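Local coordinates for protein ricin B lectin (Clostridium thermocellum, PDB 3VSF) that acts as an exo-beta-1,3-galactanase, a family 43 glycoside hydrolase that probably trims galactose units from beta-1,3-galactan and also carries a ricin-type lectin domain, at residues Cys115-Pro120 and Met133-Glu138; Arg147-Tyr152 and Phe160-Ser165. All blocks are in the same frame, centred on the assembly; numbering follows the deposited sequence.

Contact 1: residues Cys115-Pro120 and Met133-Glu138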
loop_
_atom_site.group_PDB
_atom_site.type_symbol
_atom_site.label_atom_id
_atom_site.label_comp_id
_atom_site.label_asym_id
_atom_site.label_seq_id
_atom_site.Cartn_x
_atom_site.Cartn_y
_atom_site.Cartn_z
ATOM N N CYS A 115 9.265 25.655 11.923
ATOM C CA CYS A 115 9.402 25.107 10.576
ATOM C C CYS A 115 8.445 23.948 10.306
ATOM O O CYS A 115 7.725 23.496 11.196
ATOM C CB CYS A 115 10.839 24.633 10.345
ATOM S SG CYS A 115 11.275 23.130 11.255
ATOM N N ASN A 116 8.455 23.475 9.064
ATOM C CA ASN A 116 7.681 22.304 8.669
ATOM C C ASN A 116 8.598 21.139 8.325
ATOM O O ASN A 116 9.483 21.266 7.479
ATOM C CB ASN A 116 6.797 22.621 7.462
ATOM C CG ASN A 116 5.820 23.748 7.730
ATOM O OD1 ASN A 116 5.765 24.726 6.984
ATOM N ND2 ASN A 116 5.037 23.613 8.795
ATOM N N ILE A 117 8.393 20.005 8.984
ATOM C CA ILE A 117 9.122 18.790 8.643
ATOM C C ILE A 117 8.156 17.649 8.359
ATOM O O ILE A 117 7.287 17.342 9.173
ATOM C CB ILE A 117 10.108 18.375 9.748
ATOM C CG1 ILE A 117 11.381 19.216 9.657
ATOM C CG2 ILE A 117 10.454 16.902 9.624
ATOM C CD1 ILE A 117 12.546 18.642 10.426
ATOM N N GLU A 118 8.310 17.028 7.196
ATOM C CA GLU A 118 7.409 15.961 6.787
ATOM C C GLU A 118 8.134 14.870 6.008
ATOM O O GLU A 118 9.167 15.116 5.385
ATOM C CB GLU A 118 6.244 16.528 5.973
ATOM C CG GLU A 118 6.659 17.331 4.750
ATOM C CD GLU A 118 5.517 18.158 4.183
ATOM O OE1 GLU A 118 5.467 18.341 2.948
ATOM O OE2 GLU A 118 4.671 18.629 4.972
ATOM N N ARG A 119 7.579 13.663 6.056
ATOM C CA ARG A 119 8.163 12.503 5.387
ATOM C C ARG A 119 9.599 12.222 5.825
ATOM O O ARG A 119 10.502 12.147 4.991
ATOM C CB ARG A 119 8.092 12.667 3.866
ATOM C CG ARG A 119 6.679 12.837 3.346
ATOM C CD ARG A 119 6.626 12.784 1.832
ATOM N NE ARG A 119 5.248 12.772 1.354
ATOM C CZ ARG A 119 4.479 11.689 1.328
ATOM N NH1 ARG A 119 4.955 10.526 1.755
ATOM N NH2 ARG A 119 3.234 11.766 0.879
ATOM N N PRO A 120 9.812 12.061 7.140
ATOM C CA PRO A 120 11.138 11.712 7.656
ATOM C C PRO A 120 11.427 10.225 7.475
ATOM O O PRO A 120 10.600 9.390 7.841
ATOM C CB PRO A 120 11.024 12.046 9.143
ATOM C CG PRO A 120 9.588 11.825 9.456
ATOM C CD PRO A 120 8.828 12.235 8.224
ATOM N N MET A 133 19.271 10.013 9.201
ATOM C CA MET A 133 17.872 10.373 8.997
ATOM C C MET A 133 17.709 11.551 8.040
ATOM O O MET A 133 18.333 12.596 8.215
ATOM C CB MET A 133 17.204 10.693 10.338
ATOM C CG MET A 133 15.844 11.356 10.209
ATOM S SD MET A 133 15.068 11.669 11.805
ATOM C CE MET A 133 13.717 12.737 11.319
ATOM N N TRP A 134 16.865 11.371 7.029
ATOM C CA TRP A 134 16.567 12.431 6.074
ATOM C C TRP A 134 15.116 12.877 6.202
ATOM O O TRP A 134 14.300 12.183 6.809
ATOM C CB TRP A 134 16.854 11.964 4.648
ATOM C CG TRP A 134 18.312 11.777 4.372
ATOM C CD1 TRP A 134 19.093 10.731 4.766
ATOM C CD2 TRP A 134 19.166 12.664 3.641
ATOM N NE1 TRP A 134 20.382 10.913 4.325
ATOM C CE2 TRP A 134 20.453 12.092 3.630
ATOM C CE3 TRP A 134 18.967 13.887 2.992
ATOM C CZ2 TRP A 134 21.535 12.700 2.999
ATOM C CZ3 TRP A 134 20.042 14.489 2.364
ATOM C CH2 TRP A 134 21.310 13.895 2.372
ATOM N N MET A 135 14.796 14.034 5.629
ATOM C CA MET A 135 13.449 14.584 5.734
ATOM C C MET A 135 13.244 15.780 4.808
ATOM O O MET A 135 14.126 16.134 4.027
ATOM C CB MET A 135 13.158 14.991 7.179
ATOM C CG MET A 135 13.946 16.203 7.648
ATOM S SD MET A 135 14.528 16.056 9.349
ATOM C CE MET A 135 15.789 14.798 9.167
ATOM N N HIS A 136 12.068 16.393 4.905
ATOM C CA HIS A 136 11.734 17.567 4.108
ATOM C C HIS A 136 11.550 18.771 5.026
ATOM O O HIS A 136 10.791 18.710 5.993
ATOM C CB HIS A 136 10.458 17.314 3.305
ATOM C CG HIS A 136 9.996 18.496 2.511
ATOM N ND1 HIS A 136 8.683 18.664 2.121
ATOM C CD2 HIS A 136 10.669 19.567 2.029
ATOM C CE1 HIS A 136 8.569 19.787 1.437
ATOM N NE2 HIS A 136 9.758 20.355 1.367
ATOM N N TRP A 137 12.245 19.863 4.721
ATOM C CA TRP A 137 12.211 21.047 5.576
ATOM C C TRP A 137 11.556 22.242 4.888
ATOM O O TRP A 137 11.779 22.488 3.703
ATOM C CB TRP A 137 13.626 21.416 6.031
ATOM C CG TRP A 137 13.661 22.469 7.099
ATOM C CD1 TRP A 137 13.666 22.267 8.449
ATOM C CD2 TRP A 137 13.701 23.888 6.906
ATOM N NE1 TRP A 137 13.703 23.472 9.108
ATOM C CE2 TRP A 137 13.726 24.482 8.184
ATOM C CE3 TRP A 137 13.715 24.714 5.779
ATOM C CZ2 TRP A 137 13.766 25.863 8.364
ATOM C CZ3 TRP A 137 13.755 26.085 5.960
ATOM C CH2 TRP A 137 13.780 26.645 7.243
ATOM N N GLU A 138 10.749 22.981 5.644
ATOM C CA GLU A 138 10.101 24.188 5.142
ATOM C C GLU A 138 10.077 25.283 6.206
ATOM O O GLU A 138 10.309 25.018 7.385
ATOM C CB GLU A 138 8.682 23.884 4.656
ATOM C CG GLU A 138 8.622 23.051 3.385
ATOM C CD GLU A 138 9.210 23.769 2.183
ATOM O OE1 GLU A 138 9.370 23.126 1.124
ATOM O OE2 GLU A 138 9.508 24.978 2.293
#
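I117 and M135 make the apolar centre of this antiparallel beta hairpin, whose strands are the first two of a four-stranded sheet, consistent with a blade of the five-bladed propeller known for family 43 hydrolases. The I117 side chain slants across that of M135, its CD1 3.4 Å from SD. M135 has CG between its backbone N and carbonyl carbon (chi1 70°), and this with the turn at chi2 brings the sulfur beside the isoleucine. Next along the same face, I117 CG1 meets CD1 of the W137 indole at 4.0 Å. C115 comes to the nitrogen-bearing part of that ring obliquely, SG lying 4.1 Å from the centroid of the five-membered ring of W137. Toward the other end, the extended M133 puts CE against P120 CB.

The backbone ladder pairs N116 with E138 and E118 with H136. R119, with a left-handed backbone (57/55°), is then the extra residue of a beta bulge, since W134 bonds next to K121. The polar edge lies on the opposite face, where E118 and H136 run side by side. OE2 of E118 is held by a salt bridge to R77, while OE1 takes a weak bond from H136 ND1, at the imidazole edge. Bonds at both nitrogens limit the ring's turning: H136 NE2 donates to E138 OE1 at 2.8 Å, the oxygen tilted from the ring plane and met on its anti side.

Contact 2: residues Arg147-Tyr152 and Phe160-Ser165; sequences RAAVAY and FTYIRS
Y152 O is gripped by T161 twice: the amide N donates at 2.9 Å in a nearly straight bond (174°), and the hydroxyl OG1 adds a weak, long one. The same OG1 sits over one face of the Y152 phenol, 3.4 Å above its plane and offset toward the rim. I163 reaches that ring from another direction, CG1 at its edge and CD1 3.4 Å from Y152 CD2, the two side chains crossing at about a right angle.

Further along, V150 N donates to R164 O while V150 O accepts from I163 N at 2.9 Å. Two residues thus face one, a classic beta bulge in this antiparallel hairpin. The Y162 ring, swung out with CG anti to its backbone N (chi1 -174°), brings one face over V150 O and its hydroxyl end to A149 CB; its OH is bonded to E111. At the far end R147 NH1 donates to S165 OG at 3.2 Å, and that hydroxyl has a weak second bond to E111.

Strand 161-166 is outermost in the four-stranded sheet, with strand 147-153 between it and strand 131-138, whose M133 also touches the F160 side chain.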
loop_
_atom_site.group_PDB
_atom_site.type_symbol
_atom_site.label_atom_id
_atom_site.label_comp_id
_atom_site.label_asym_id
_atom_site.label_seq_id
_atom_site.Cartn_x
_atom_site.Cartn_y
_atom_site.Cartn_z
ATOM N N ARG A 147 13.902 22.311 0.638
ATOM C CA ARG A 147 15.213 21.769 0.971
ATOM C C ARG A 147 15.108 20.479 1.777
ATOM O O ARG A 147 14.096 20.219 2.428
ATOM C CB ARG A 147 16.033 22.803 1.745
ATOM C CG ARG A 147 15.398 23.229 3.059
ATOM C CD ARG A 147 16.299 24.163 3.851
ATOM N NE ARG A 147 16.442 25.475 3.228
ATOM C CZ ARG A 147 16.835 26.567 3.877
ATOM N NH1 ARG A 147 17.116 26.506 5.172
ATOM N NH2 ARG A 147 16.940 27.722 3.236
ATOM N N ALA A 148 16.163 19.674 1.722
ATOM C CA ALA A 148 16.239 18.452 2.510
ATOM C C ALA A 148 16.973 18.723 3.815
ATOM O O ALA A 148 17.734 19.685 3.921
ATOM C CB ALA A 148 16.942 17.359 1.724
ATOM N N ALA A 149 16.739 17.876 4.812
ATOM C CA ALA A 149 17.410 18.008 6.098
ATOM C C ALA A 149 17.994 16.666 6.524
ATOM O O ALA A 149 17.490 15.613 6.137
ATOM C CB ALA A 149 16.449 18.533 7.150
ATOM N N VAL A 150 19.059 16.709 7.317
ATOM C CA VAL A 150 19.753 15.492 7.717
ATOM C C VAL A 150 20.019 15.446 9.219
ATOM O O VAL A 150 20.193 16.480 9.864
ATOM C CB VAL A 150 21.092 15.339 6.967
ATOM C CG1 VAL A 150 21.690 13.964 7.218
ATOM C CG2 VAL A 150 20.896 15.570 5.478
ATOM N N ALA A 151 20.045 14.235 9.766
ATOM C CA ALA A 151 20.380 14.012 11.166
ATOM C C ALA A 151 20.948 12.607 11.310
ATOM O O ALA A 151 20.971 11.845 10.344
ATOM C CB ALA A 151 19.151 14.182 12.040
ATOM N N TYR A 152 21.412 12.261 12.506
ATOM C CA TYR A 152 21.950 10.924 12.738
ATOM C C TYR A 152 22.126 10.603 14.218
ATOM O O TYR A 152 22.106 11.494 15.069
ATOM C CB TYR A 152 23.275 10.735 11.993
ATOM C CG TYR A 152 24.428 11.527 12.564
ATOM C CD1 TYR A 152 25.412 10.908 13.324
ATOM C CD2 TYR A 152 24.535 12.894 12.343
ATOM C CE1 TYR A 152 26.470 11.627 13.849
ATOM C CE2 TYR A 152 25.588 13.622 12.865
ATOM C CZ TYR A 152 26.552 12.983 13.616
ATOM O OH TYR A 152 27.600 13.707 14.135
ATOM N N PHE A 160 18.460 11.827 18.096
ATOM C CA PHE A 160 19.242 12.171 16.912
ATOM C C PHE A 160 19.815 13.580 17.015
ATOM O O PHE A 160 19.243 14.448 17.675
ATOM C CB PHE A 160 18.387 12.047 15.648
ATOM C CG PHE A 160 18.266 10.643 15.131
ATOM C CD1 PHE A 160 18.784 10.301 13.894
ATOM C CD2 PHE A 160 17.640 9.664 15.883
ATOM C CE1 PHE A 160 18.676 9.009 13.414
ATOM C CE2 PHE A 160 17.528 8.371 15.409
ATOM C CZ PHE A 160 18.049 8.044 14.173
ATOM N N THR A 161 20.948 13.800 16.356
ATOM C CA THR A 161 21.570 15.118 16.330
ATOM C C THR A 161 21.401 15.755 14.954
ATOM O O THR A 161 21.935 15.263 13.960
ATOM C CB THR A 161 23.070 15.052 16.688
ATOM O OG1 THR A 161 23.809 14.505 15.589
ATOM C CG2 THR A 161 23.288 14.190 17.923
ATOM N N TYR A 162 20.647 16.847 14.903
ATOM C CA TYR A 162 20.387 17.538 13.647
ATOM C C TYR A 162 21.680 18.097 13.060
ATOM O O TYR A 162 22.548 18.572 13.790
ATOM C CB TYR A 162 19.371 18.660 13.858
ATOM C CG TYR A 162 18.927 19.340 12.584
ATOM C CD1 TYR A 162 19.530 20.515 12.155
ATOM C CD2 TYR A 162 17.904 18.809 11.811
ATOM C CE1 TYR A 162 19.126 21.141 10.993
ATOM C CE2 TYR A 162 17.493 19.427 10.647
ATOM C CZ TYR A 162 18.107 20.593 10.242
ATOM O OH TYR A 162 17.701 21.214 9.083
ATOM N N ILE A 163 21.805 18.033 11.738
ATOM C CA ILE A 163 23.001 18.519 11.062
ATOM C C ILE A 163 22.749 19.850 10.362
ATOM O O ILE A 163 23.187 20.900 10.829
ATOM C CB ILE A 163 23.525 17.501 10.033
ATOM C CG1 ILE A 163 23.858 16.173 10.716
ATOM C CG2 ILE A 163 24.750 18.045 9.320
ATOM C CD1 ILE A 163 24.469 15.149 9.784
ATOM N N ARG A 164 22.036 19.799 9.241
ATOM C CA ARG A 164 21.790 20.991 8.440
ATOM C C ARG A 164 20.648 20.775 7.455
ATOM O O ARG A 164 20.231 19.644 7.205
ATOM C CB ARG A 164 23.052 21.374 7.668
ATOM C CG ARG A 164 23.639 20.219 6.877
ATOM C CD ARG A 164 24.142 20.656 5.515
ATOM N NE ARG A 164 24.576 19.514 4.716
ATOM C CZ ARG A 164 24.920 19.584 3.434
ATOM N NH1 ARG A 164 24.880 20.746 2.796
ATOM N NH2 ARG A 164 25.301 18.489 2.789
ATOM N N SER A 165 20.148 21.873 6.898
ATOM C CA SER A 165 19.150 21.817 5.840
ATOM C C SER A 165 19.711 22.505 4.602
ATOM O O SER A 165 20.447 23.486 4.714
ATOM C CB SER A 165 17.852 22.489 6.288
ATOM O OG SER A 165 18.069 23.843 6.639
#

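Contacts 1 and 2 are successive hairpins of one four-stranded antiparallel sheet, with centres 9 Å apart. Contact 1 closes before contact 2 opens, and the strands lie across the sheet in chain order: 116-124, 131-138, 147-153, 161-166. The middle pair joins the hairpins through probable backbone hydrogen bonds, M133 N to A151 O at 2.7 Å and W137 N to R147 O at 3.0 Å, while W134 packs on V150. E111 serves both, its backbone O taking the W137 indole N-H and its carboxylate bonded to the Y162 hydroxyl. This simple up-and-down order suits a propeller blade of the family 43 domain; the galactose-binding residues, such as D422 and N440, belong to the lectin part.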